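Local coordinates for protein dockerin type 1 (PDB 4DH2) that binds calcium and, as the dockerin module of a longer, probably glycoside-hydrolysing protein, docks onto a cellulosomal cohesin, at residues G44-D49 with C57-R62; V22-Y27 with N50-I55; F35-D38 with W42-D45. All coordinates share one frame; numbering follows the deposited sequence.

Contact 1: residues G44-D49 with C57-R62; sequences GDVNGD and CNYLKR. With CA (calcium ion), chain I; SO4 (sulfate ion), chain K; SO4 (sulfate ion), chain J.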
ATOM      1  N   GLY B  44     -19.983  -7.246  -6.651  1.00 21.52           N
ATOM      2  CA  GLY B  44     -19.853  -5.957  -5.979  1.00 16.34           C
ATOM      3  C   GLY B  44     -20.411  -5.876  -4.589  1.00 19.36           C
ATOM      4  O   GLY B  44     -20.001  -4.997  -3.830  1.00 19.99           O
ATOM      5  N   ASP B  45     -21.388  -6.728  -4.254  1.00 18.84           N
ATOM      6  CA  ASP B  45     -21.963  -6.720  -2.910  1.00 24.57           C
ATOM      7  C   ASP B  45     -21.145  -7.689  -2.067  1.00 26.80           C
ATOM      8  O   ASP B  45     -21.473  -8.880  -1.987  1.00 23.86           O
ATOM      9  CB  ASP B  45     -23.417  -7.183  -2.925  1.00 25.50           C
ATOM     10  CG  ASP B  45     -23.976  -7.403  -1.535  1.00 27.91           C
ATOM     11  OD1 ASP B  45     -23.505  -6.754  -0.596  1.00 23.63           O
ATOM     12  OD2 ASP B  45     -24.895  -8.250  -1.366  1.00 27.51           O
ATOM     13  N   VAL B  46     -20.079  -7.187  -1.456  1.00 23.99           N
ATOM     14  CA  VAL B  46     -19.108  -8.077  -0.818  1.00 21.79           C
ATOM     15  C   VAL B  46     -19.484  -8.447   0.612  1.00 25.60           C
ATOM     16  O   VAL B  46     -18.951  -9.415   1.152  1.00 22.80           O
ATOM     17  CB  VAL B  46     -17.693  -7.494  -0.821  1.00 17.35           C
ATOM     18  CG1 VAL B  46     -17.233  -7.207  -2.222  1.00 18.21           C
ATOM     19  CG2 VAL B  46     -17.621  -6.239   0.024  1.00 18.76           C
ATOM     20  N   ASN B  47     -20.377  -7.682   1.229  1.00 23.51           N
ATOM     21  CA  ASN B  47     -20.830  -7.997   2.588  1.00 27.05           C
ATOM     22  C   ASN B  47     -22.154  -8.752   2.577  1.00 34.31           C
ATOM     23  O   ASN B  47     -22.615  -9.224   3.613  1.00 34.57           O
ATOM     24  CB  ASN B  47     -20.902  -6.761   3.496  1.00 25.58           C
ATOM     25  CG  ASN B  47     -21.987  -5.800   3.094  1.00 28.45           C
ATOM     26  OD1 ASN B  47     -22.320  -5.718   1.936  1.00 22.98           O
ATOM     27  ND2 ASN B  47     -22.512  -5.045   4.046  1.00 29.56           N
ATOM     28  N   GLY B  48     -22.755  -8.859   1.398  1.00 32.48           N
ATOM     29  CA  GLY B  48     -23.929  -9.689   1.204  1.00 35.28           C
ATOM     30  C   GLY B  48     -25.211  -9.130   1.797  1.00 38.61           C
ATOM     31  O   GLY B  48     -26.061  -9.897   2.238  1.00 33.10           O
ATOM     32  N   ASP B  49     -25.362  -7.807   1.813  1.00 25.04           N
ATOM     33  CA  ASP B  49     -26.608  -7.190   2.255  1.00 30.31           C
ATOM     34  C   ASP B  49     -27.512  -6.857   1.070  1.00 27.16           C
ATOM     35  O   ASP B  49     -28.530  -6.177   1.223  1.00 26.36           O
ATOM     36  CB  ASP B  49     -26.355  -5.938   3.108  1.00 33.19           C
ATOM     37  CG  ASP B  49     -25.553  -4.876   2.384  1.00 26.86           C
ATOM     38  OD1 ASP B  49     -25.221  -5.088   1.206  1.00 23.14           O
ATOM     39  OD2 ASP B  49     -25.264  -3.828   3.002  1.00 23.91           O
ATOM     40  N   CYS B  57     -17.328  -0.612  -0.810  1.00 17.29           N
ATOM     41  CA  CYS B  57     -16.058   0.049  -1.117  1.00 16.82           C
ATOM     42  C   CYS B  57     -15.128   0.005   0.089  1.00 18.17           C
ATOM     43  O   CYS B  57     -13.933  -0.267  -0.033  1.00 18.99           O
ATOM     44  CB  CYS B  57     -16.298   1.495  -1.499  1.00 20.79           C
ATOM     45  SG  CYS B  57     -15.042   2.117  -2.614  1.00 34.81           S
ATOM     46  N   ASN B  58     -15.676   0.294   1.268  1.00 17.34           N
ATOM     47  CA  ASN B  58     -14.869   0.237   2.486  1.00 21.33           C
ATOM     48  C   ASN B  58     -14.343  -1.159   2.781  1.00 19.96           C
ATOM     49  O   ASN B  58     -13.218  -1.320   3.272  1.00 19.85           O
ATOM     50  CB  ASN B  58     -15.665   0.750   3.673  1.00 25.74           C
ATOM     51  CG  ASN B  58     -14.775   1.029   4.864  1.00 33.71           C
ATOM     52  OD1 ASN B  58     -13.970   1.956   4.836  1.00 37.58           O
ATOM     53  ND2 ASN B  58     -14.882   0.210   5.886  1.00 32.10           N
ATOM     54  N   TYR B  59     -15.128  -2.196   2.477  1.00 21.90           N
ATOM     55  CA  TYR B  59     -14.649  -3.554   2.668  1.00 22.52           C
ATOM     56  C   TYR B  59     -13.510  -3.815   1.723  1.00 21.29           C
ATOM     57  O   TYR B  59     -12.539  -4.474   2.092  1.00 21.59           O
ATOM     58  CB  TYR B  59     -15.732  -4.618   2.462  1.00 16.21           C
ATOM     59  CG  TYR B  59     -16.480  -4.940   3.717  1.00 17.94           C
ATOM     60  CD1 TYR B  59     -17.742  -4.424   3.941  1.00 27.82           C
ATOM     61  CD2 TYR B  59     -15.913  -5.738   4.694  1.00 30.58           C
ATOM     62  CE1 TYR B  59     -18.436  -4.699   5.109  1.00 30.91           C
ATOM     63  CE2 TYR B  59     -16.586  -6.020   5.863  1.00 30.58           C
ATOM     64  CZ  TYR B  59     -17.847  -5.512   6.063  1.00 36.97           C
ATOM     65  OH  TYR B  59     -18.505  -5.801   7.231  1.00 31.89           O
ATOM     66  N   LEU B  60     -13.612  -3.319   0.496  1.00 17.77           N
ATOM     67  CA  LEU B  60     -12.492  -3.481  -0.432  1.00 17.13           C
ATOM     68  C   LEU B  60     -11.230  -2.806   0.116  1.00 19.02           C
ATOM     69  O   LEU B  60     -10.136  -3.382   0.033  1.00 19.78           O
ATOM     70  CB  LEU B  60     -12.779  -2.921  -1.824  1.00 20.08           C
ATOM     71  CG  LEU B  60     -13.236  -3.906  -2.878  1.00 32.19           C
ATOM     72  CD1 LEU B  60     -14.625  -4.395  -2.519  1.00 40.86           C
ATOM     73  CD2 LEU B  60     -13.232  -3.239  -4.236  1.00 36.34           C
ATOM     74  N   LYS B  61     -11.384  -1.598   0.673  1.00 18.51           N
ATOM     75  CA  LYS B  61     -10.260  -0.871   1.254  1.00 17.29           C
ATOM     76  C   LYS B  61      -9.646  -1.716   2.357  1.00 19.59           C
ATOM     77  O   LYS B  61      -8.425  -1.896   2.387  1.00 20.75           O
ATOM     78  CB  LYS B  61     -10.711   0.485   1.798  1.00 15.45           C
ATOM     79  CG  LYS B  61      -9.641   1.286   2.530  1.00 21.36           C
ATOM     80  CD  LYS B  61     -10.175   2.541   3.241  1.00 28.02           C
ATOM     81  CE  LYS B  61     -10.406   3.694   2.265  1.00 55.55           C
ATOM     82  NZ  LYS B  61     -10.429   5.067   2.896  1.00 66.75           N
ATOM     83  N   ARG B  62     -10.478  -2.233   3.262  1.00 19.48           N
ATOM     84  CA  ARG B  62      -9.999  -3.097   4.365  1.00 20.99           C
ATOM     85  C   ARG B  62      -9.241  -4.328   3.872  1.00 25.52           C
ATOM     86  O   ARG B  62      -8.216  -4.746   4.448  1.00 22.14           O
ATOM     87  CB  ARG B  62     -11.173  -3.534   5.268  1.00 23.47           C
ATOM     88  CG  ARG B  62     -11.734  -2.428   6.132  1.00 30.00           C
ATOM     89  CD  ARG B  62     -12.917  -2.942   6.940  1.00 34.31           C
ATOM     90  NE  ARG B  62     -13.540  -1.902   7.723  1.00 51.21           N
ATOM     91  CZ  ARG B  62     -14.705  -2.041   8.356  1.00 69.78           C
ATOM     92  NH1 ARG B  62     -15.374  -3.188   8.277  1.00 75.78           N
ATOM     93  NH2 ARG B  62     -15.203  -1.034   9.065  1.00 59.95           N
TER
HETATM   94 CA    CA I 102     -23.163  -4.520   0.116  1.00 21.18          CA
HETATM   95  S   SO4 K 104     -12.472   1.207   8.962  1.00 72.69           S
HETATM   96  O1  SO4 K 104     -11.533   2.320   9.065  1.00 74.88           O
HETATM   97  O2  SO4 K 104     -13.837   1.732   9.041  1.00 73.36           O
HETATM   98  O3  SO4 K 104     -12.287   0.538   7.676  1.00 73.78           O
HETATM   99  O4  SO4 K 104     -12.227   0.242  10.038  1.00 69.43           O
HETATM  100  S   SO4 J 103     -21.905  -4.715   7.564  0.54 49.91           S
HETATM  101  O1  SO4 J 103     -20.701  -3.947   7.865  1.00 60.43           O
HETATM  102  O2  SO4 J 103     -22.818  -3.825   6.849  1.00 59.19           O
HETATM  103  O3  SO4 J 103     -21.574  -5.899   6.779  1.00 42.10           O
HETATM  104  O4  SO4 J 103     -22.528  -5.181   8.805  1.00 69.96           O
HETATM  105  O   HOH W   1     -23.525  -2.656   1.410  1.00 23.65           O
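The ring of Tyr59 meets Val46 and Asn47 obliquely, while O1 of the sulfate ion of chain J lies at its edge near the ring plane. Asn47 CB comes to 3.6 Å from Tyr59 CE1, and Val46 CG2 packs at 3.5 Å against Tyr59 CB as the two side chains run past each other in opposite directions. The other valine methyl, Val46 CG1, reaches Leu60 CD1 (3.8 Å), where the side chains cross at about a right angle. Asn47 CG sits between its backbone N and carbonyl carbon (chi1 68°), which sets the amide between metal and sulfate: OD1 binds calcium at 2.3 Å, and ND2 gives an almost straight bond of 3.0 Å to O3 of the chain J sulfate (164°). ND2 also donates to Asp49 OD2, meeting that carboxylate from above its plane, so the amide is held against rotation. The same sulfate, probably from the crystallisation liquor, lies within hydrogen-bonding distance of Tyr59 OH. Asp45 OD1, shared between the metal and Asp49 N-H, ties the ends of the Asp45-Asp49 turn. With Asp49 OD1, Val51 O, Asp56 and a water completing the calcium shell, the loop folds back on its own exiting helix 54-64, the arrangement of an EF-hand-like dockerin calcium loop.

Contact 2: residues V22-Y27 with N50-I55; sequences VLMKRY and NVINDI. With CA (calcium ion), chain I.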
ATOM      1  N   VAL B  22     -10.752   1.073  -7.552  1.00 16.71           N
ATOM      2  CA  VAL B  22     -11.009   2.260  -8.357  1.00 14.24           C
ATOM      3  C   VAL B  22     -12.319   2.118  -9.124  1.00 13.41           C
ATOM      4  O   VAL B  22     -13.149   3.063  -9.148  1.00 16.11           O
ATOM      5  CB  VAL B  22      -9.851   2.494  -9.342  1.00 15.76           C
ATOM      6  CG1 VAL B  22     -10.171   3.628 -10.271  1.00 17.91           C
ATOM      7  CG2 VAL B  22      -8.542   2.805  -8.548  1.00 17.62           C
ATOM      8  N   LEU B  23     -12.553   0.937  -9.713  1.00 13.39           N
ATOM      9  CA  LEU B  23     -13.807   0.690 -10.419  1.00 14.04           C
ATOM     10  C   LEU B  23     -15.035   0.782  -9.495  1.00 13.85           C
ATOM     11  O   LEU B  23     -16.069   1.372  -9.870  1.00 15.68           O
ATOM     12  CB  LEU B  23     -13.781  -0.656 -11.140  1.00 14.25           C
ATOM     13  CG  LEU B  23     -12.903  -0.719 -12.398  1.00 18.31           C
ATOM     14  CD1 LEU B  23     -12.780  -2.161 -12.848  1.00 21.15           C
ATOM     15  CD2 LEU B  23     -13.430   0.138 -13.529  1.00 19.01           C
ATOM     16  N   MET B  24     -14.943   0.216  -8.304  1.00 15.68           N
ATOM     17  CA  MET B  24     -16.026   0.307  -7.340  1.00 17.95           C
ATOM     18  C   MET B  24     -16.346   1.778  -7.025  1.00 18.20           C
ATOM     19  O   MET B  24     -17.513   2.196  -7.019  1.00 18.81           O
ATOM     20  CB  MET B  24     -15.627  -0.416  -6.057  1.00 18.97           C
ATOM     21  CG  MET B  24     -16.590  -0.211  -4.924  1.00 29.44           C
ATOM     22  SD  MET B  24     -18.121  -1.112  -5.154  1.00 36.51           S
ATOM     23  CE  MET B  24     -17.524  -2.673  -4.487  1.00 32.11           C
ATOM     24  N   LYS B  25     -15.305   2.552  -6.724  1.00 16.29           N
ATOM     25  CA  LYS B  25     -15.474   3.986  -6.460  1.00 17.17           C
ATOM     26  C   LYS B  25     -16.140   4.702  -7.611  1.00 17.33           C
ATOM     27  O   LYS B  25     -17.086   5.510  -7.397  1.00 18.22           O
ATOM     28  CB  LYS B  25     -14.134   4.653  -6.125  1.00 19.72           C
ATOM     29  CG  LYS B  25     -13.718   4.506  -4.665  1.00 35.44           C
ATOM     30  CD  LYS B  25     -12.614   5.513  -4.322  1.00 44.38           C
ATOM     31  CE  LYS B  25     -12.017   5.357  -2.899  1.00 45.60           C
ATOM     32  NZ  LYS B  25     -10.775   6.247  -2.640  1.00 23.91           N
ATOM     33  N   ARG B  26     -15.664   4.461  -8.830  1.00 16.43           N
ATOM     34  CA  ARG B  26     -16.260   5.120  -9.996  1.00 17.80           C
ATOM     35  C   ARG B  26     -17.672   4.668 -10.220  1.00 19.29           C
ATOM     36  O   ARG B  26     -18.517   5.439 -10.629  1.00 19.52           O
ATOM     37  CB  ARG B  26     -15.425   4.836 -11.245  1.00 15.58           C
ATOM     38  CG  ARG B  26     -14.087   5.540 -11.152  1.00 14.81           C
ATOM     39  CD  ARG B  26     -13.201   5.258 -12.384  1.00 13.46           C
ATOM     40  NE  ARG B  26     -11.918   5.887 -12.147  1.00 16.25           N
ATOM     41  CZ  ARG B  26     -10.863   5.781 -12.945  1.00 18.35           C
ATOM     42  NH1 ARG B  26     -10.969   5.097 -14.068  1.00 18.66           N
ATOM     43  NH2 ARG B  26      -9.726   6.371 -12.612  1.00 18.83           N
ATOM     44  N   TYR B  27     -17.936   3.404  -9.945  1.00 16.92           N
ATOM     45  CA  TYR B  27     -19.274   2.894 -10.130  1.00 15.53           C
ATOM     46  C   TYR B  27     -20.258   3.548  -9.154  1.00 19.36           C
ATOM     47  O   TYR B  27     -21.337   3.973  -9.576  1.00 20.48           O
ATOM     48  CB  TYR B  27     -19.252   1.379  -9.980  1.00 18.71           C
ATOM     49  CG  TYR B  27     -20.595   0.698  -9.952  1.00 19.68           C
ATOM     50  CD1 TYR B  27     -21.061   0.003 -11.063  1.00 25.89           C
ATOM     51  CD2 TYR B  27     -21.345   0.668  -8.791  1.00 21.60           C
ATOM     52  CE1 TYR B  27     -22.266  -0.663 -11.036  1.00 27.30           C
ATOM     53  CE2 TYR B  27     -22.568   0.024  -8.756  1.00 18.43           C
ATOM     54  CZ  TYR B  27     -23.029  -0.649  -9.881  1.00 30.67           C
ATOM     55  OH  TYR B  27     -24.242  -1.331  -9.848  1.00 32.11           O
ATOM     56  N   ASN B  50     -27.144  -7.375  -0.098  1.00 26.63           N
ATOM     57  CA  ASN B  50     -27.891  -7.177  -1.331  1.00 27.65           C
ATOM     58  C   ASN B  50     -27.997  -5.718  -1.765  1.00 31.55           C
ATOM     59  O   ASN B  50     -28.924  -5.313  -2.469  1.00 27.30           O
ATOM     60  CB  ASN B  50     -29.282  -7.782  -1.226  1.00 39.92           C
ATOM     61  CG  ASN B  50     -29.633  -8.589  -2.436  1.00 51.98           C
ATOM     62  OD1 ASN B  50     -28.763  -9.225  -3.043  1.00 41.96           O
ATOM     63  ND2 ASN B  50     -30.906  -8.564  -2.817  1.00 57.44           N
ATOM     64  N   VAL B  51     -27.016  -4.940  -1.348  1.00 21.84           N
ATOM     65  CA  VAL B  51     -26.867  -3.552  -1.791  1.00 15.61           C
ATOM     66  C   VAL B  51     -25.410  -3.392  -2.239  1.00 19.74           C
ATOM     67  O   VAL B  51     -24.525  -4.046  -1.676  1.00 21.27           O
ATOM     68  CB  VAL B  51     -27.148  -2.586  -0.664  1.00 21.38           C
ATOM     69  CG1 VAL B  51     -26.961  -1.171  -1.133  1.00 23.58           C
ATOM     70  CG2 VAL B  51     -28.583  -2.789  -0.141  1.00 28.33           C
ATOM     71  N   ILE B  52     -25.170  -2.582  -3.262  1.00 17.72           N
ATOM     72  CA  ILE B  52     -23.798  -2.155  -3.581  1.00 19.30           C
ATOM     73  C   ILE B  52     -23.696  -0.688  -3.226  1.00 20.25           C
ATOM     74  O   ILE B  52     -24.425   0.156  -3.767  1.00 18.44           O
ATOM     75  CB  ILE B  52     -23.440  -2.291  -5.064  1.00 18.02           C
ATOM     76  CG1 ILE B  52     -23.684  -3.708  -5.573  1.00 22.14           C
ATOM     77  CG2 ILE B  52     -21.961  -1.928  -5.265  1.00 21.01           C
ATOM     78  CD1 ILE B  52     -23.454  -3.851  -7.098  1.00 22.50           C
ATOM     79  N   ASN B  53     -22.796  -0.367  -2.307  1.00 18.50           N
ATOM     80  CA  ASN B  53     -22.617   1.024  -1.922  1.00 17.60           C
ATOM     81  C   ASN B  53     -21.286   1.223  -1.198  1.00 17.24           C
ATOM     82  O   ASN B  53     -20.416   0.375  -1.300  1.00 18.38           O
ATOM     83  CB  ASN B  53     -23.794   1.519  -1.093  1.00 21.70           C
ATOM     84  CG  ASN B  53     -23.945   0.810   0.216  1.00 21.33           C
ATOM     85  OD1 ASN B  53     -23.064   0.069   0.681  1.00 20.24           O
ATOM     86  ND2 ASN B  53     -25.097   1.029   0.842  1.00 25.59           N
ATOM     87  N   ASP B  54     -21.141   2.349  -0.507  1.00 20.47           N
ATOM     88  CA  ASP B  54     -19.839   2.698   0.029  1.00 24.20           C
ATOM     89  C   ASP B  54     -19.381   1.705   1.116  1.00 21.20           C
ATOM     90  O   ASP B  54     -18.182   1.581   1.399  1.00 20.65           O
ATOM     91  CB  ASP B  54     -19.817   4.185   0.444  1.00 25.28           C
ATOM     92  CG  ASP B  54     -19.666   5.131  -0.795  1.00 50.52           C
ATOM     93  OD1 ASP B  54     -18.738   4.901  -1.624  1.00 50.12           O
ATOM     94  OD2 ASP B  54     -20.482   6.074  -0.974  1.00 45.73           O
ATOM     95  N   ILE B  55     -20.306   0.964   1.713  1.00 19.06           N
ATOM     96  CA  ILE B  55     -19.904  -0.078   2.648  1.00 20.66           C
ATOM     97  C   ILE B  55     -19.055  -1.147   1.955  1.00 22.03           C
ATOM     98  O   ILE B  55     -18.064  -1.635   2.500  1.00 21.16           O
ATOM     99  CB  ILE B  55     -21.125  -0.728   3.293  1.00 28.31           C
ATOM    100  CG1 ILE B  55     -21.856   0.314   4.144  1.00 34.35           C
ATOM    101  CG2 ILE B  55     -20.696  -1.942   4.136  1.00 22.17           C
ATOM    102  CD1 ILE B  55     -23.254  -0.129   4.595  1.00 39.08           C
TER
HETATM  103 CA    CA I 102     -23.163  -4.520   0.116  1.00 21.18          CA
HETATM  104  O   HOH W   2     -17.504   6.378  -4.477  1.00 32.40           O
HETATM  105  O   HOH W   1     -23.525  -2.656   1.410  1.00 23.65           O
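The second calcium-binding loop of the dockerin meets the helix that leaves the first loop here, through one isoleucine placed between a metal ligand and a helix N-cap. Ile52 faces helix 18-28 and touches it with two branches. Its CG2 methyl, anti to the backbone N, lies 3.9 Å from Met24 SD and 4.0 Å from Tyr27 CE2, approaching the tyrosine ring obliquely. Its CD1 methyl reaches farther out, to 3.8 Å from Tyr27 OH, and the two side chains cross at about a right angle. Met24 CG lies anti to its backbone N (chi1 171°), and the chain then bends at chi2 and chi3, which carries the sulfur across to the isoleucine. The contact between the segments is thus mainly apolar.

The residues flanking Ile52 hold the loop in shape. On one side the carbonyl oxygen Val51 O binds calcium at 2.3 Å. On the other, Asn53 caps helix 54-64: its OD1 accepts from Ile55 N at 3.1 Å, with the donor above the carbonyl plane, and also takes a hydrogen bond from the water that completes the metal shell. One side chain thereby ties the helix start to the calcium site.

Helix 40-44 adds Asp40 and Met41 against Ile52, and the Tyr27 ring stacks on Phe35. Met24 also touches Asp56, Cys57 and Leu60 of helix 54-64. On helix 18-28, Lys25 forms salt bridges with Asp94 and Asp96 of the cohesin chain and Arg26 has a cation-pi contact with Phe144 of that chain, so the helix packed against the second calcium loop also belongs to the cohesin-binding surface.

Contact 3: residues F35-D38 with W42-D45; sequences FPAD and WVGD. With CA (calcium ion), chain I.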
ATOM      1  N   PHE B  35     -20.070  -2.225 -14.056  1.00 23.04           N
ATOM      2  CA  PHE B  35     -18.796  -2.947 -13.941  1.00 27.26           C
ATOM      3  C   PHE B  35     -18.492  -3.730 -15.209  1.00 31.55           C
ATOM      4  O   PHE B  35     -19.407  -4.136 -15.928  1.00 29.42           O
ATOM      5  CB  PHE B  35     -18.834  -3.927 -12.771  1.00 25.57           C
ATOM      6  CG  PHE B  35     -18.820  -3.280 -11.431  1.00 24.42           C
ATOM      7  CD1 PHE B  35     -17.885  -2.318 -11.118  1.00 25.26           C
ATOM      8  CD2 PHE B  35     -19.734  -3.654 -10.472  1.00 24.23           C
ATOM      9  CE1 PHE B  35     -17.867  -1.736  -9.878  1.00 27.16           C
ATOM     10  CE2 PHE B  35     -19.724  -3.072  -9.229  1.00 26.07           C
ATOM     11  CZ  PHE B  35     -18.797  -2.111  -8.932  1.00 24.04           C
ATOM     12  N   PRO B  36     -17.200  -3.955 -15.493  1.00 33.74           N
ATOM     13  CA  PRO B  36     -16.883  -4.843 -16.621  1.00 36.75           C
ATOM     14  C   PRO B  36     -17.371  -6.279 -16.389  1.00 38.52           C
ATOM     15  O   PRO B  36     -17.771  -6.960 -17.329  1.00 39.35           O
ATOM     16  CB  PRO B  36     -15.354  -4.802 -16.684  1.00 35.76           C
ATOM     17  CG  PRO B  36     -14.979  -3.473 -16.072  1.00 33.44           C
ATOM     18  CD  PRO B  36     -16.018  -3.221 -15.000  1.00 29.12           C
ATOM     19  N   ALA B  37     -17.339  -6.742 -15.149  1.00 31.78           N
ATOM     20  CA  ALA B  37     -17.817  -8.085 -14.848  1.00 29.75           C
ATOM     21  C   ALA B  37     -19.336  -8.158 -15.041  1.00 33.88           C
ATOM     22  O   ALA B  37     -20.033  -7.133 -14.998  1.00 37.55           O
ATOM     23  CB  ALA B  37     -17.430  -8.488 -13.428  1.00 32.81           C
ATOM     24  N   ASP B  38     -19.839  -9.376 -15.231  1.00 37.54           N
ATOM     25  CA  ASP B  38     -21.256  -9.620 -15.533  1.00 50.26           C
ATOM     26  C   ASP B  38     -22.248  -9.275 -14.419  1.00 53.49           C
ATOM     27  O   ASP B  38     -23.103  -8.400 -14.577  1.00 59.94           O
ATOM     28  CB  ASP B  38     -21.473 -11.098 -15.877  1.00 62.32           C
ATOM     29  CG  ASP B  38     -21.078 -11.440 -17.303  1.00 70.74           C
ATOM     30  OD1 ASP B  38     -21.121 -10.543 -18.173  1.00 69.06           O
ATOM     31  OD2 ASP B  38     -20.737 -12.618 -17.545  1.00 72.20           O
ATOM     32  N   TRP B  42     -23.298  -9.948  -7.556  1.00 33.30           N
ATOM     33  CA  TRP B  42     -22.480 -11.036  -7.043  1.00 33.82           C
ATOM     34  C   TRP B  42     -21.054 -10.542  -6.746  1.00 26.55           C
ATOM     35  O   TRP B  42     -20.524 -10.749  -5.649  1.00 28.89           O
ATOM     36  CB  TRP B  42     -22.437 -12.223  -8.003  1.00 33.72           C
ATOM     37  CG  TRP B  42     -21.537 -13.246  -7.452  1.00 35.77           C
ATOM     38  CD1 TRP B  42     -20.294 -13.556  -7.891  1.00 38.06           C
ATOM     39  CD2 TRP B  42     -21.777 -14.062  -6.294  1.00 34.36           C
ATOM     40  NE1 TRP B  42     -19.742 -14.530  -7.096  1.00 36.17           N
ATOM     41  CE2 TRP B  42     -20.632 -14.859  -6.107  1.00 37.67           C
ATOM     42  CE3 TRP B  42     -22.851 -14.201  -5.407  1.00 31.77           C
ATOM     43  CZ2 TRP B  42     -20.525 -15.785  -5.070  1.00 38.12           C
ATOM     44  CZ3 TRP B  42     -22.747 -15.124  -4.375  1.00 43.52           C
ATOM     45  CH2 TRP B  42     -21.590 -15.905  -4.218  1.00 42.51           C
ATOM     46  N   VAL B  43     -20.472  -9.817  -7.690  1.00 27.23           N
ATOM     47  CA  VAL B  43     -19.097  -9.353  -7.514  1.00 24.66           C
ATOM     48  C   VAL B  43     -18.979  -8.118  -6.634  1.00 21.49           C
ATOM     49  O   VAL B  43     -17.952  -7.935  -5.964  1.00 22.79           O
ATOM     50  CB  VAL B  43     -18.407  -9.068  -8.867  1.00 27.46           C
ATOM     51  CG1 VAL B  43     -18.385 -10.332  -9.719  1.00 35.45           C
ATOM     52  CG2 VAL B  43     -19.109  -7.916  -9.614  1.00 37.22           C
ATOM     53  N   GLY B  44     -19.983  -7.246  -6.651  1.00 21.52           N
ATOM     54  CA  GLY B  44     -19.853  -5.957  -5.979  1.00 16.34           C
ATOM     55  C   GLY B  44     -20.411  -5.876  -4.589  1.00 19.36           C
ATOM     56  O   GLY B  44     -20.001  -4.997  -3.830  1.00 19.99           O
ATOM     57  N   ASP B  45     -21.388  -6.728  -4.254  1.00 18.84           N
ATOM     58  CA  ASP B  45     -21.963  -6.720  -2.910  1.00 24.57           C
ATOM     59  C   ASP B  45     -21.145  -7.689  -2.067  1.00 26.80           C
ATOM     60  O   ASP B  45     -21.473  -8.880  -1.987  1.00 23.86           O
ATOM     61  CB  ASP B  45     -23.417  -7.183  -2.925  1.00 25.50           C
ATOM     62  CG  ASP B  45     -23.976  -7.403  -1.535  1.00 27.91           C
ATOM     63  OD1 ASP B  45     -23.505  -6.754  -0.596  1.00 23.63           O
ATOM     64  OD2 ASP B  45     -24.895  -8.250  -1.366  1.00 27.51           O
TER
HETATM   65 CA    CA I 102     -23.163  -4.520   0.116  1.00 21.18          CA
HETATM   66  O   HOH W   1     -23.525  -2.656   1.410  1.00 23.65           O
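Val43 CG2 touches both Ala37 and Phe35, and this one methyl makes both contacts between side chains in a buried, wholly apolar contact. It lies 4.2 Å from Ala37 CB and 4.4 Å from Phe35 CD2. Next to it, the Phe35 ring reaches Gly44, where CE2 is 4.3 Å from Gly44 CA. Both approaches to the ring are oblique. The lack of a side chain at Gly44 matters to this fit, since the ring carbon CE2 occupies the side on which a beta carbon would project, and the ring can settle close to the end of the short helix. Phe35, Ala37 and Val43 all direct their beta carbons into the contact. The valine achieves its double touch with CG1 placed beside its backbone N (chi1 -59°), leaving CG2 to meet the preceding loop.

A second shell fixes the two backbones. Ala37 is joined by backbone hydrogen bonding to Val10, and Val43 likewise to Gly8, so both sides of the contact are tied to the chain at the entrance of the first calcium loop. The side chain of Val10 adds to the packing on Phe35 and Val43, and Ala12 lies against Ala37. Immediately after Gly44 the chain leaves helical geometry at Asp45.

Seen in the wider fold, the loop that follows helix 18-28 turns back here onto the last turn of helix 40-44. Helix 18-28 packs against the loop, with Met24 against Phe35 and Leu23 against Pro36.

In the fold
Contacts 1 and 2 belong to the same calcium site: their centres are 8 Å apart, both draw on helix 54-64, and a single metal-bound water serves both. Asp45 OD2 of contact 1 probably hydrogen-bonds Asn50 N of contact 2 at 2.7 Å, while Asp45 OD1 and Val51 O share the metal. Contact 3 is 12 Å from contact 1, between centres, and on the opposite side of the chain's centre, yet Gly44 and Asp45 belong to both. Contacts 2 and 3, with centres 10 Å apart, meet where Tyr27 CB lies 3.4 Å from Phe35 CE1. Met24 CE, 3.5 Å from Gly44 O, brings helix 18-28 against the C-terminal end of helix 40-44, just before the second calcium loop.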